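Beta-lactamase (PDB 6KBY) probably hydrolyses beta-lactam antibiotics to substituted beta-amino acids as a class C enzyme, and here holds adenosine monophosphate in its active-site pocket. Local coordinates at residues N115-P128 with A150-L164. Sequence-based numbering, arbitrary orientation.
Sequences NVGTHTSGLQLFMP and AGTHRVYSNIGTGLL. With AMP (adenosine monophosphate), chain B.
Ser157 turns OG away from its own backbone N (chi1 178°), which sends the hydroxyl to Gln124 O, while Asn158 swings CG to the side of its backbone N (chi1 -66°), bringing the amide within reach of Leu125 O. These residues belong to the Tyr-x-Asn motif, Tyr156 to Asn158, of the class C beta-lactamase active site. Ser157 OG donates to Gln124 O at 2.7 Å, meeting that carbonyl from above its plane, and accepts from Gly160 N at 3.0 Å in an almost straight bond: it is the N-cap of helix 158-171 and ties that helix start to the loop. Leu125 O is gripped twice by one residue, by Asn158 N at 2.8 Å and by Asn158 ND2 from well above the carbonyl plane. With OD1 hydrogen-bonded to Lys74 NZ, the amide is held from both ends, and ND2 lies beside AMP C8. Tyr156, in turn, runs alongside His119, the two ring planes 44° apart, with Tyr156 CD1 lying over one face of the imidazole toward its rim; Leu125 CD1 meets the tyrosine ring at its edge. The ring so placed carries OH to Lys321 NZ and to within 2.9 Å of AMP O2P. Farther from the pocket, His119 O takes Val155 N and Thr120 O takes Gly151 N, while water 2 bridges Leu123 O and Val155 O. Against the helix, Leu123 CD1 touches both Ile159 CG2 and Leu163 CD1, and Val116 sets CB against Gly160 O. Ile159 lies across Met127, its CG1 and CD1 against the backbone leading from Phe126, whose ring meets the adenine: Phe126 CD1 stops 3.3 Å from AMP N7.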
loop_
_atom_site.group_PDB
_atom_site.type_symbol
_atom_site.label_atom_id
_atom_site.label_comp_id
_atom_site.label_asym_id
_atom_site.label_seq_id
_atom_site.Cartn_x
_atom_site.Cartn_y
_atom_site.Cartn_z
ATOM N N ASN A 115 7.606 4.451 15.237
ATOM C CA ASN A 115 6.714 3.393 15.713
ATOM C C ASN A 115 5.402 3.379 14.932
ATOM O O ASN A 115 4.944 2.321 14.493
ATOM C CB ASN A 115 6.404 3.548 17.205
ATOM C CG ASN A 115 7.584 3.246 18.141
ATOM O OD1 ASN A 115 7.729 3.912 19.170
ATOM N ND2 ASN A 115 8.376 2.220 17.833
ATOM N N VAL A 116 4.758 4.537 14.765
ATOM C CA VAL A 116 3.505 4.509 14.010
ATOM C C VAL A 116 3.743 4.204 12.535
ATOM O O VAL A 116 2.858 3.661 11.861
ATOM C CB VAL A 116 2.603 5.745 14.231
ATOM C CG1 VAL A 116 2.105 5.809 15.665
ATOM C CG2 VAL A 116 3.300 7.038 13.838
ATOM N N GLY A 117 4.929 4.526 12.011
ATOM C CA GLY A 117 5.255 4.198 10.629
ATOM C C GLY A 117 5.635 2.758 10.366
ATOM O O GLY A 117 5.804 2.381 9.201
ATOM N N THR A 118 5.773 1.954 11.423
ATOM C CA THR A 118 6.219 0.572 11.321
ATOM C C THR A 118 5.281 -0.379 12.049
ATOM O O THR A 118 5.636 -1.543 12.249
ATOM C CB THR A 118 7.642 0.421 11.881
ATOM O OG1 THR A 118 7.664 0.867 13.238
ATOM C CG2 THR A 118 8.660 1.215 11.052
ATOM N N HIS A 119 4.103 0.094 12.466
ATOM C CA HIS A 119 3.123 -0.721 13.185
ATOM C C HIS A 119 3.647 -1.208 14.528
ATOM O O HIS A 119 3.217 -2.254 15.020
ATOM C CB HIS A 119 2.607 -1.898 12.358
ATOM C CG HIS A 119 2.075 -1.507 11.025
ATOM N ND1 HIS A 119 0.991 -0.671 10.864
ATOM C CD2 HIS A 119 2.481 -1.857 9.780
ATOM C CE1 HIS A 119 0.758 -0.519 9.569
ATOM N NE2 HIS A 119 1.647 -1.227 8.891
ATOM N N THR A 120 4.547 -0.454 15.154
ATOM C CA THR A 120 5.088 -0.860 16.445
ATOM C C THR A 120 4.651 0.038 17.601
ATOM O O THR A 120 5.222 -0.054 18.692
ATOM C CB THR A 120 6.617 -1.010 16.393
ATOM O OG1 THR A 120 7.223 0.218 15.960
ATOM C CG2 THR A 120 7.021 -2.153 15.463
ATOM N N SER A 121 3.633 0.881 17.407
ATOM C CA SER A 121 3.132 1.649 18.544
ATOM C C SER A 121 2.334 0.791 19.512
ATOM O O SER A 121 2.323 1.073 20.716
ATOM C CB SER A 121 2.281 2.844 18.102
ATOM O OG SER A 121 1.009 2.439 17.607
ATOM N N GLY A 122 1.645 -0.233 19.014
ATOM C CA GLY A 122 0.692 -0.979 19.809
ATOM C C GLY A 122 -0.751 -0.541 19.655
ATOM O O GLY A 122 -1.634 -1.162 20.260
ATOM N N LEU A 123 -1.016 0.529 18.915
ATOM C CA LEU A 123 -2.391 0.874 18.584
ATOM C C LEU A 123 -3.055 -0.289 17.859
ATOM O O LEU A 123 -2.423 -0.990 17.062
ATOM C CB LEU A 123 -2.428 2.119 17.699
ATOM C CG LEU A 123 -2.226 3.446 18.433
ATOM C CD1 LEU A 123 -1.817 4.525 17.449
ATOM C CD2 LEU A 123 -3.495 3.843 19.179
ATOM N N GLN A 124 -4.344 -0.480 18.131
ATOM C CA GLN A 124 -5.080 -1.601 17.572
ATOM C C GLN A 124 -5.317 -1.408 16.071
ATOM O O GLN A 124 -5.081 -0.343 15.494
ATOM C CB GLN A 124 -6.410 -1.773 18.304
ATOM C CG GLN A 124 -7.386 -0.648 18.046
ATOM C CD GLN A 124 -8.589 -0.740 18.954
ATOM O OE1 GLN A 124 -8.453 -1.034 20.148
ATOM N NE2 GLN A 124 -9.770 -0.490 18.411
ATOM N N LEU A 125 -5.861 -2.453 15.454
ATOM C CA LEU A 125 -6.046 -2.470 14.008
ATOM C C LEU A 125 -7.027 -1.399 13.546
ATOM O O LEU A 125 -6.730 -0.624 12.630
ATOM C CB LEU A 125 -6.505 -3.862 13.578
ATOM C CG LEU A 125 -6.822 -4.054 12.097
ATOM C CD1 LEU A 125 -5.663 -3.615 11.221
ATOM C CD2 LEU A 125 -7.160 -5.512 11.828
ATOM N N PHE A 126 -8.217 -1.360 14.141
ATOM C CA PHE A 126 -9.313 -0.538 13.646
ATOM C C PHE A 126 -9.612 0.636 14.568
ATOM O O PHE A 126 -9.677 0.478 15.791
ATOM C CB PHE A 126 -10.591 -1.370 13.504
ATOM C CG PHE A 126 -10.503 -2.439 12.455
ATOM C CD1 PHE A 126 -10.273 -2.107 11.128
ATOM C CD2 PHE A 126 -10.644 -3.775 12.789
ATOM C CE1 PHE A 126 -10.187 -3.090 10.157
ATOM C CE2 PHE A 126 -10.570 -4.759 11.825
ATOM C CZ PHE A 126 -10.336 -4.421 10.508
ATOM N N MET A 127 -9.835 1.798 13.969
ATOM C CA MET A 127 -10.359 2.942 14.699
ATOM C C MET A 127 -11.680 2.562 15.361
ATOM O O MET A 127 -12.547 1.972 14.702
ATOM C CB MET A 127 -10.618 4.079 13.712
ATOM C CG MET A 127 -11.027 5.383 14.362
ATOM S SD MET A 127 -9.628 6.202 15.149
ATOM C CE MET A 127 -8.701 6.705 13.703
ATOM N N PRO A 128 -11.872 2.866 16.642
ATOM C CA PRO A 128 -13.192 2.652 17.252
ATOM C C PRO A 128 -14.281 3.317 16.419
ATOM O O PRO A 128 -14.147 4.460 15.987
ATOM C CB PRO A 128 -13.048 3.307 18.630
ATOM C CG PRO A 128 -11.584 3.173 18.939
ATOM C CD PRO A 128 -10.872 3.332 17.617
ATOM N N ALA A 150 5.871 0.602 23.531
ATOM C CA ALA A 150 6.030 0.887 22.113
ATOM C C ALA A 150 7.420 0.474 21.661
ATOM O O ALA A 150 8.414 0.736 22.345
ATOM C CB ALA A 150 5.828 2.377 21.855
ATOM N N GLY A 151 7.480 -0.202 20.513
ATOM C CA GLY A 151 8.727 -0.689 19.970
ATOM C C GLY A 151 9.040 -2.141 20.255
ATOM O O GLY A 151 10.080 -2.623 19.797
ATOM N N THR A 152 8.182 -2.858 20.987
ATOM C CA THR A 152 8.442 -4.255 21.320
ATOM C C THR A 152 7.659 -5.235 20.461
ATOM O O THR A 152 8.100 -6.379 20.289
ATOM C CB THR A 152 8.098 -4.530 22.792
ATOM O OG1 THR A 152 6.709 -4.255 23.028
ATOM C CG2 THR A 152 8.953 -3.693 23.728
ATOM N N HIS A 153 6.507 -4.816 19.942
ATOM C CA HIS A 153 5.622 -5.698 19.197
ATOM C C HIS A 153 5.112 -4.988 17.956
ATOM O O HIS A 153 5.048 -3.758 17.896
ATOM C CB HIS A 153 4.442 -6.151 20.060
ATOM C CG HIS A 153 4.842 -7.057 21.178
ATOM N ND1 HIS A 153 5.419 -6.597 22.344
ATOM C CD2 HIS A 153 4.789 -8.404 21.287
ATOM C CE1 HIS A 153 5.686 -7.626 23.132
ATOM N NE2 HIS A 153 5.305 -8.731 22.518
ATOM N N ARG A 154 4.730 -5.791 16.968
ATOM C CA ARG A 154 4.105 -5.301 15.752
ATOM C C ARG A 154 2.623 -5.643 15.789
ATOM O O ARG A 154 2.255 -6.817 15.914
ATOM C CB ARG A 154 4.756 -5.930 14.525
ATOM C CG ARG A 154 4.206 -5.396 13.208
ATOM C CD ARG A 154 4.801 -6.147 12.022
ATOM N NE ARG A 154 4.387 -5.627 10.719
ATOM C CZ ARG A 154 3.293 -6.001 10.060
ATOM N NH1 ARG A 154 2.464 -6.896 10.582
ATOM N NH2 ARG A 154 3.021 -5.471 8.872
ATOM N N VAL A 155 1.788 -4.617 15.678
ATOM C CA VAL A 155 0.346 -4.746 15.542
ATOM C C VAL A 155 -0.022 -3.872 14.352
ATOM O O VAL A 155 0.014 -2.643 14.443
ATOM C CB VAL A 155 -0.409 -4.303 16.804
ATOM C CG1 VAL A 155 -1.907 -4.367 16.568
ATOM C CG2 VAL A 155 0.000 -5.157 18.005
ATOM N N TYR A 156 -0.327 -4.498 13.226
ATOM C CA TYR A 156 -0.731 -3.751 12.042
ATOM C C TYR A 156 -1.907 -2.846 12.405
ATOM O O TYR A 156 -2.867 -3.290 13.046
ATOM C CB TYR A 156 -1.124 -4.771 10.974
ATOM C CG TYR A 156 -1.446 -4.206 9.623
ATOM C CD1 TYR A 156 -0.444 -3.856 8.735
ATOM C CD2 TYR A 156 -2.760 -4.092 9.203
ATOM C CE1 TYR A 156 -0.745 -3.367 7.480
ATOM C CE2 TYR A 156 -3.070 -3.598 7.949
ATOM C CZ TYR A 156 -2.051 -3.228 7.098
ATOM O OH TYR A 156 -2.336 -2.740 5.841
ATOM N N SER A 157 -1.827 -1.566 12.038
ATOM C CA SER A 157 -2.767 -0.594 12.595
ATOM C C SER A 157 -3.180 0.468 11.590
ATOM O O SER A 157 -2.336 1.224 11.093
ATOM C CB SER A 157 -2.179 0.081 13.833
ATOM O OG SER A 157 -3.081 1.057 14.344
ATOM N N ASN A 158 -4.492 0.575 11.361
ATOM C CA ASN A 158 -5.005 1.718 10.615
ATOM C C ASN A 158 -4.842 3.012 11.396
ATOM O O ASN A 158 -4.625 4.073 10.800
ATOM C CB ASN A 158 -6.470 1.493 10.257
ATOM C CG ASN A 158 -6.634 0.344 9.300
ATOM O OD1 ASN A 158 -6.178 0.415 8.169
ATOM N ND2 ASN A 158 -7.193 -0.764 9.777
ATOM N N ILE A 159 -4.955 2.950 12.723
ATOM C CA ILE A 159 -4.868 4.161 13.536
ATOM C C ILE A 159 -3.460 4.731 13.489
ATOM O O ILE A 159 -3.265 5.931 13.271
ATOM C CB ILE A 159 -5.297 3.889 14.989
ATOM C CG1 ILE A 159 -6.624 3.131 15.069
ATOM C CG2 ILE A 159 -5.373 5.207 15.756
ATOM C CD1 ILE A 159 -7.038 2.787 16.502
ATOM N N GLY A 160 -2.458 3.883 13.724
ATOM C CA GLY A 160 -1.083 4.353 13.657
ATOM C C GLY A 160 -0.737 4.949 12.303
ATOM O O GLY A 160 -0.085 5.993 12.223
ATOM N N THR A 161 -1.201 4.312 11.223
ATOM C CA THR A 161 -0.974 4.865 9.891
ATOM C C THR A 161 -1.638 6.224 9.752
ATOM O O THR A 161 -1.081 7.139 9.131
ATOM C CB THR A 161 -1.509 3.920 8.815
ATOM O OG1 THR A 161 -1.018 2.596 9.036
ATOM C CG2 THR A 161 -1.080 4.396 7.442
ATOM N N GLY A 162 -2.834 6.367 10.322
ATOM C CA GLY A 162 -3.489 7.660 10.331
ATOM C C GLY A 162 -2.634 8.733 10.971
ATOM O O GLY A 162 -2.491 9.834 10.432
ATOM N N LEU A 163 -2.045 8.425 12.133
ATOM C CA LEU A 163 -1.175 9.390 12.798
ATOM C C LEU A 163 0.050 9.706 11.958
ATOM O O LEU A 163 0.479 10.861 11.900
ATOM C CB LEU A 163 -0.751 8.875 14.172
ATOM C CG LEU A 163 -1.881 8.794 15.195
ATOM C CD1 LEU A 163 -1.378 8.246 16.525
ATOM C CD2 LEU A 163 -2.552 10.152 15.387
ATOM N N LEU A 164 0.641 8.692 11.322
ATOM C CA LEU A 164 1.804 8.926 10.472
ATOM C C LEU A 164 1.500 9.966 9.401
ATOM O O LEU A 164 2.254 10.931 9.216
ATOM C CB LEU A 164 2.254 7.614 9.827
ATOM C CG LEU A 164 3.446 7.710 8.876
ATOM C CD1 LEU A 164 4.731 7.947 9.664
ATOM C CD2 LEU A 164 3.535 6.455 8.008
HETATM P P AMP B . -5.653 -2.872 4.477
HETATM O O1P AMP B . -6.298 -3.031 3.135
HETATM O O2P AMP B . -4.849 -4.018 5.029
HETATM O "O5'" AMP B . -6.730 -2.397 5.544
HETATM C "C5'" AMP B . -7.617 -1.331 5.241
HETATM C "C4'" AMP B . -9.028 -1.818 5.037
HETATM O "O4'" AMP B . -9.580 -2.276 6.301
HETATM C "C3'" AMP B . -10.016 -0.765 4.554
HETATM O "O3'" AMP B . -9.974 -0.565 3.154
HETATM C "C2'" AMP B . -11.348 -1.286 5.070
HETATM O "O2'" AMP B . -11.830 -2.340 4.247
HETATM C "C1'" AMP B . -10.930 -1.876 6.415
HETATM N N9 AMP B . -11.020 -0.879 7.499
HETATM C C8 AMP B . -9.975 -0.339 8.164
HETATM N N7 AMP B . -10.398 0.545 9.106
HETATM C C5 AMP B . -11.744 0.578 9.042
HETATM C C6 AMP B . -12.821 1.298 9.756
HETATM N N6 AMP B . -12.532 2.181 10.740
HETATM N N1 AMP B . -14.100 1.049 9.385
HETATM C C2 AMP B . -14.397 0.174 8.404
HETATM N N3 AMP B . -13.467 -0.517 7.715
HETATM C C4 AMP B . -12.149 -0.361 7.984
HETATM O O HOH W 1 5.140 -2.464 20.525
HETATM O O HOH W 2 0.310 -0.819 16.410
#